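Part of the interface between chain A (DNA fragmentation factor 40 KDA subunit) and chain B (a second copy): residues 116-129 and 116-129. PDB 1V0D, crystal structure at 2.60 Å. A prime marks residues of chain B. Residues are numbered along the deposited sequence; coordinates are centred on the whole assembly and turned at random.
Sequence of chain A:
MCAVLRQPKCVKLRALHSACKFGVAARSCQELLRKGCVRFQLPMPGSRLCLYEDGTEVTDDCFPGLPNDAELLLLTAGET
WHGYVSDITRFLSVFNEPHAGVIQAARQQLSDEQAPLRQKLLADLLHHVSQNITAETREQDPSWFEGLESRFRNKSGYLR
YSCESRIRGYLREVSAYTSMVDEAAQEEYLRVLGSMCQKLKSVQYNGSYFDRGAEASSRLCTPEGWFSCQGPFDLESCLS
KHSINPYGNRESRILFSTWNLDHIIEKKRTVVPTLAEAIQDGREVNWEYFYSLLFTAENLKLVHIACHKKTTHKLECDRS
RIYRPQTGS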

# COMPACT_ATOMS: atom_id res chain seq x y z
N PRO A 116 -1.27 21.83 10.71
CA PRO A 116 -1.16 20.54 10.04
C PRO A 116 0.01 19.64 10.50
O PRO A 116 -0.18 18.45 10.75
CB PRO A 116 -1.08 20.93 8.56
CG PRO A 116 -0.47 22.29 8.60
CD PRO A 116 -1.19 22.94 9.74
N LEU A 117 1.20 20.22 10.63
CA LEU A 117 2.38 19.47 11.07
C LEU A 117 2.26 18.98 12.51
O LEU A 117 2.49 17.81 12.79
CB LEU A 117 3.63 20.32 10.94
CG LEU A 117 4.45 20.20 9.66
CD1 LEU A 117 5.46 21.33 9.59
CD2 LEU A 117 5.14 18.84 9.61
N ARG A 118 1.90 19.89 13.42
CA ARG A 118 1.75 19.54 14.83
C ARG A 118 0.67 18.48 14.98
O ARG A 118 0.78 17.57 15.80
CB ARG A 118 1.39 20.79 15.66
N GLN A 119 -0.38 18.60 14.18
CA GLN A 119 -1.48 17.66 14.22
C GLN A 119 -0.97 16.29 13.80
O GLN A 119 -1.36 15.27 14.37
CB GLN A 119 -2.59 18.12 13.27
CG GLN A 119 -3.79 17.19 13.18
CD GLN A 119 -4.72 17.55 12.03
OE1 GLN A 119 -5.21 18.69 11.94
NE2 GLN A 119 -4.97 16.59 11.14
N LYS A 120 -0.10 16.28 12.79
CA LYS A 120 0.49 15.06 12.25
C LYS A 120 1.22 14.33 13.36
O LYS A 120 0.79 13.26 13.80
CB LYS A 120 1.49 15.43 11.15
CG LYS A 120 1.41 14.57 9.92
CD LYS A 120 1.72 13.14 10.24
CE LYS A 120 1.65 12.28 8.99
NZ LYS A 120 1.93 10.86 9.31
N LEU A 121 2.31 14.93 13.81
CA LEU A 121 3.14 14.39 14.88
C LEU A 121 2.28 13.88 16.04
O LEU A 121 2.52 12.80 16.59
CB LEU A 121 4.08 15.48 15.39
CG LEU A 121 5.46 15.04 15.88
CD1 LEU A 121 6.26 16.28 16.22
CD2 LEU A 121 5.34 14.13 17.09
N LEU A 122 1.28 14.67 16.40
CA LEU A 122 0.38 14.32 17.49
C LEU A 122 -0.43 13.08 17.16
O LEU A 122 -0.60 12.19 18.00
CB LEU A 122 -0.55 15.50 17.76
CG LEU A 122 -1.03 15.64 19.21
CD1 LEU A 122 0.19 15.72 20.11
CD2 LEU A 122 -1.90 16.87 19.36
N ALA A 123 -0.94 13.01 15.93
CA ALA A 123 -1.73 11.86 15.52
C ALA A 123 -0.83 10.64 15.52
O ALA A 123 -1.22 9.56 15.98
CB ALA A 123 -2.30 12.09 14.13
N ASP A 124 0.39 10.82 15.02
CA ASP A 124 1.36 9.74 14.97
C ASP A 124 1.70 9.25 16.37
O ASP A 124 1.69 8.04 16.63
CB ASP A 124 2.62 10.19 14.26
CG ASP A 124 2.41 10.41 12.77
OD1 ASP A 124 1.65 9.62 12.15
OD2 ASP A 124 3.01 11.35 12.21
N LEU A 125 1.99 10.18 17.27
CA LEU A 125 2.33 9.82 18.64
C LEU A 125 1.22 9.01 19.28
O LEU A 125 1.49 7.99 19.92
CB LEU A 125 2.59 11.08 19.47
CG LEU A 125 4.02 11.60 19.28
CD1 LEU A 125 4.20 12.94 19.97
CD2 LEU A 125 4.99 10.56 19.84
N LEU A 126 -0.01 9.45 19.12
CA LEU A 126 -1.13 8.72 19.70
C LEU A 126 -1.09 7.31 19.14
O LEU A 126 -1.30 6.34 19.87
CB LEU A 126 -2.45 9.39 19.31
CG LEU A 126 -3.44 9.64 20.45
CD1 LEU A 126 -4.81 9.94 19.84
CD2 LEU A 126 -3.53 8.43 21.37
N HIS A 127 -0.82 7.20 17.85
CA HIS A 127 -0.74 5.89 17.20
C HIS A 127 0.33 5.07 17.88
O HIS A 127 0.07 3.97 18.36
CB HIS A 127 -0.37 6.03 15.72
CG HIS A 127 -0.11 4.72 15.04
ND1 HIS A 127 0.95 4.53 14.17
CD2 HIS A 127 -0.76 3.53 15.11
CE1 HIS A 127 0.93 3.28 13.73
NE2 HIS A 127 -0.10 2.66 14.28
N HIS A 128 1.53 5.63 17.93
CA HIS A 128 2.68 4.97 18.53
C HIS A 128 2.41 4.45 19.93
O HIS A 128 2.86 3.37 20.29
CB HIS A 128 3.86 5.94 18.57
CG HIS A 128 5.13 5.33 19.05
ND1 HIS A 128 5.30 4.88 20.34
CD2 HIS A 128 6.30 5.08 18.41
CE1 HIS A 128 6.52 4.40 20.48
NE2 HIS A 128 7.15 4.50 19.32
N VAL A 129 1.65 5.22 20.71
CA VAL A 129 1.34 4.83 22.08
C VAL A 129 0.13 3.92 22.22
O VAL A 129 0.17 2.96 22.99
CB VAL A 129 1.16 6.07 22.97
CG1 VAL A 129 0.81 5.65 24.37
CG2 VAL A 129 2.45 6.88 22.98
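Chain B, residues 116-129: PLRQKLLADLLHHV

The contact is dominated by a single histidine from each chain, which lies against the partner helix without making a hydrogen bond to it. His128′ points toward chain A and loses about 100 Å² to it, the largest share of any chain B residue in this stretch. Its imidazole is packed under Leu121: CG of Leu121 stands 3.7 Å from the centroid of the His128′ ring, 27° off the ring normal, a CH-pi contact over one face. The approach is tight, with NE2 of His128′ only 3.1 Å from CB of Leu121.

Residues 116-129 of chain B form a helix, as do those of chain A, and the two run nearly antiparallel, with 168° between their N-to-C directions and a closest axial approach of 11.3 Å. An exact two-fold axis relates them, so every contact occurs twice. The register is centred on Asp124 and Asp124′, whose CA atoms are 8.7 Å apart, while the CA atoms of Leu121 and His128′ come within 7.2 Å.

Around the edge of the His128′ ring lie the backbone of Leu117, whose O is 3.5 Å from NE2 of His128′, and the carboxylate of Asp124, whose OD2 is 4.4 Å from CD2 of His128′. The side chain of Leu117 also reaches the ring, its CD2 lying 3.9 Å from CE1 of His128′. Nearer the axis, CD2 of Leu125′ meets CD2 of Leu121 at 4.3 Å, adding a looser apolar contact beside the histidine.

The charged groups pair within each helix rather than across the interface. NZ of Lys120′ lies 3.1 Å from both OD1 and OD2 of Asp124′, forming a salt bridge one turn along the helix. In all, the two stretches bury 455 Å², chiefly through packing of leucine and histidine side chains.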

# COMPACT_ATOMS: atom_id res chain seq x y z
N PRO B 116 13.49 -2.08 20.17
CA PRO B 116 12.64 -1.97 18.98
C PRO B 116 11.65 -0.79 18.97
O PRO B 116 11.54 -0.08 17.97
CB PRO B 116 11.95 -3.34 18.93
CG PRO B 116 11.93 -3.76 20.37
CD PRO B 116 13.29 -3.37 20.84
N LEU B 117 10.95 -0.57 20.08
CA LEU B 117 9.99 0.53 20.18
C LEU B 117 10.65 1.89 20.12
O LEU B 117 10.23 2.76 19.36
CB LEU B 117 9.19 0.42 21.48
CG LEU B 117 7.85 -0.31 21.43
CD1 LEU B 117 7.37 -0.57 22.85
CD2 LEU B 117 6.83 0.53 20.66
N ARG B 118 11.69 2.09 20.93
CA ARG B 118 12.41 3.36 20.96
C ARG B 118 13.01 3.64 19.59
O ARG B 118 13.04 4.78 19.14
CB ARG B 118 13.52 3.33 22.03
N GLN B 119 13.48 2.59 18.94
CA GLN B 119 14.08 2.71 17.62
C GLN B 119 13.02 3.19 16.64
O GLN B 119 13.28 4.02 15.77
CB GLN B 119 14.63 1.36 17.18
CG GLN B 119 15.25 1.35 15.79
CD GLN B 119 15.53 -0.07 15.29
OE1 GLN B 119 16.24 -0.85 15.95
NE2 GLN B 119 14.97 -0.42 14.13
N LYS B 120 11.81 2.65 16.80
CA LYS B 120 10.66 2.98 15.95
C LYS B 120 10.41 4.48 16.03
O LYS B 120 10.63 5.21 15.07
CB LYS B 120 9.43 2.23 16.45
CG LYS B 120 8.60 1.61 15.37
CD LYS B 120 8.05 2.66 14.44
CE LYS B 120 7.19 2.03 13.36
NZ LYS B 120 6.67 3.05 12.43
N LEU B 121 9.96 4.91 17.20
CA LEU B 121 9.66 6.31 17.47
C LEU B 121 10.77 7.22 16.94
O LEU B 121 10.50 8.26 16.33
CB LEU B 121 9.52 6.51 18.98
CG LEU B 121 8.52 7.57 19.45
CD1 LEU B 121 8.45 7.51 20.96
CD2 LEU B 121 8.93 8.95 18.98
N LEU B 122 12.00 6.81 17.17
CA LEU B 122 13.16 7.58 16.74
C LEU B 122 13.24 7.64 15.23
O LEU B 122 13.52 8.70 14.65
CB LEU B 122 14.43 6.94 17.31
CG LEU B 122 15.59 7.91 17.58
CD1 LEU B 122 15.09 9.00 18.52
CD2 LEU B 122 16.76 7.16 18.19
N ALA B 123 13.01 6.51 14.57
CA ALA B 123 13.06 6.46 13.12
C ALA B 123 11.95 7.34 12.58
O ALA B 123 12.14 8.11 11.63
CB ALA B 123 12.89 5.04 12.63
N ASP B 124 10.78 7.24 13.20
CA ASP B 124 9.63 8.03 12.79
C ASP B 124 9.90 9.51 12.95
O ASP B 124 9.65 10.30 12.04
CB ASP B 124 8.40 7.63 13.61
CG ASP B 124 7.89 6.24 13.26
OD1 ASP B 124 7.93 5.87 12.06
OD2 ASP B 124 7.43 5.53 14.18
N LEU B 125 10.43 9.90 14.11
CA LEU B 125 10.73 11.30 14.37
C LEU B 125 11.68 11.86 13.33
O LEU B 125 11.46 12.94 12.80
CB LEU B 125 11.34 11.46 15.76
CG LEU B 125 10.27 11.52 16.85
CD1 LEU B 125 10.91 11.51 18.23
CD2 LEU B 125 9.44 12.79 16.65
N LEU B 126 12.73 11.11 13.02
CA LEU B 126 13.68 11.57 12.02
C LEU B 126 12.91 11.81 10.73
O LEU B 126 13.13 12.80 10.03
CB LEU B 126 14.75 10.51 11.79
CG LEU B 126 16.21 11.00 11.81
CD1 LEU B 126 17.09 9.92 11.20
CD2 LEU B 126 16.35 12.30 11.03
N HIS B 127 12.00 10.89 10.41
CA HIS B 127 11.19 11.00 9.21
C HIS B 127 10.41 12.30 9.27
O HIS B 127 10.51 13.13 8.37
CB HIS B 127 10.19 9.85 9.10
CG HIS B 127 9.21 10.01 7.97
ND1 HIS B 127 7.87 9.73 8.10
CD2 HIS B 127 9.39 10.41 6.69
CE1 HIS B 127 7.26 9.96 6.96
NE2 HIS B 127 8.16 10.37 6.08
N HIS B 128 9.65 12.46 10.34
CA HIS B 128 8.83 13.64 10.56
C HIS B 128 9.58 14.94 10.38
O HIS B 128 9.05 15.90 9.82
CB HIS B 128 8.22 13.59 11.95
CG HIS B 128 7.24 14.68 12.22
ND1 HIS B 128 7.62 16.01 12.31
CD2 HIS B 128 5.90 14.66 12.44
CE1 HIS B 128 6.55 16.75 12.56
NE2 HIS B 128 5.50 15.95 12.65
N VAL B 129 10.83 14.97 10.84
CA VAL B 129 11.64 16.17 10.74
C VAL B 129 12.39 16.33 9.43
O VAL B 129 12.43 17.43 8.88
CB VAL B 129 12.63 16.25 11.91
CG1 VAL B 129 13.50 17.48 11.78
CG2 VAL B 129 11.87 16.29 13.23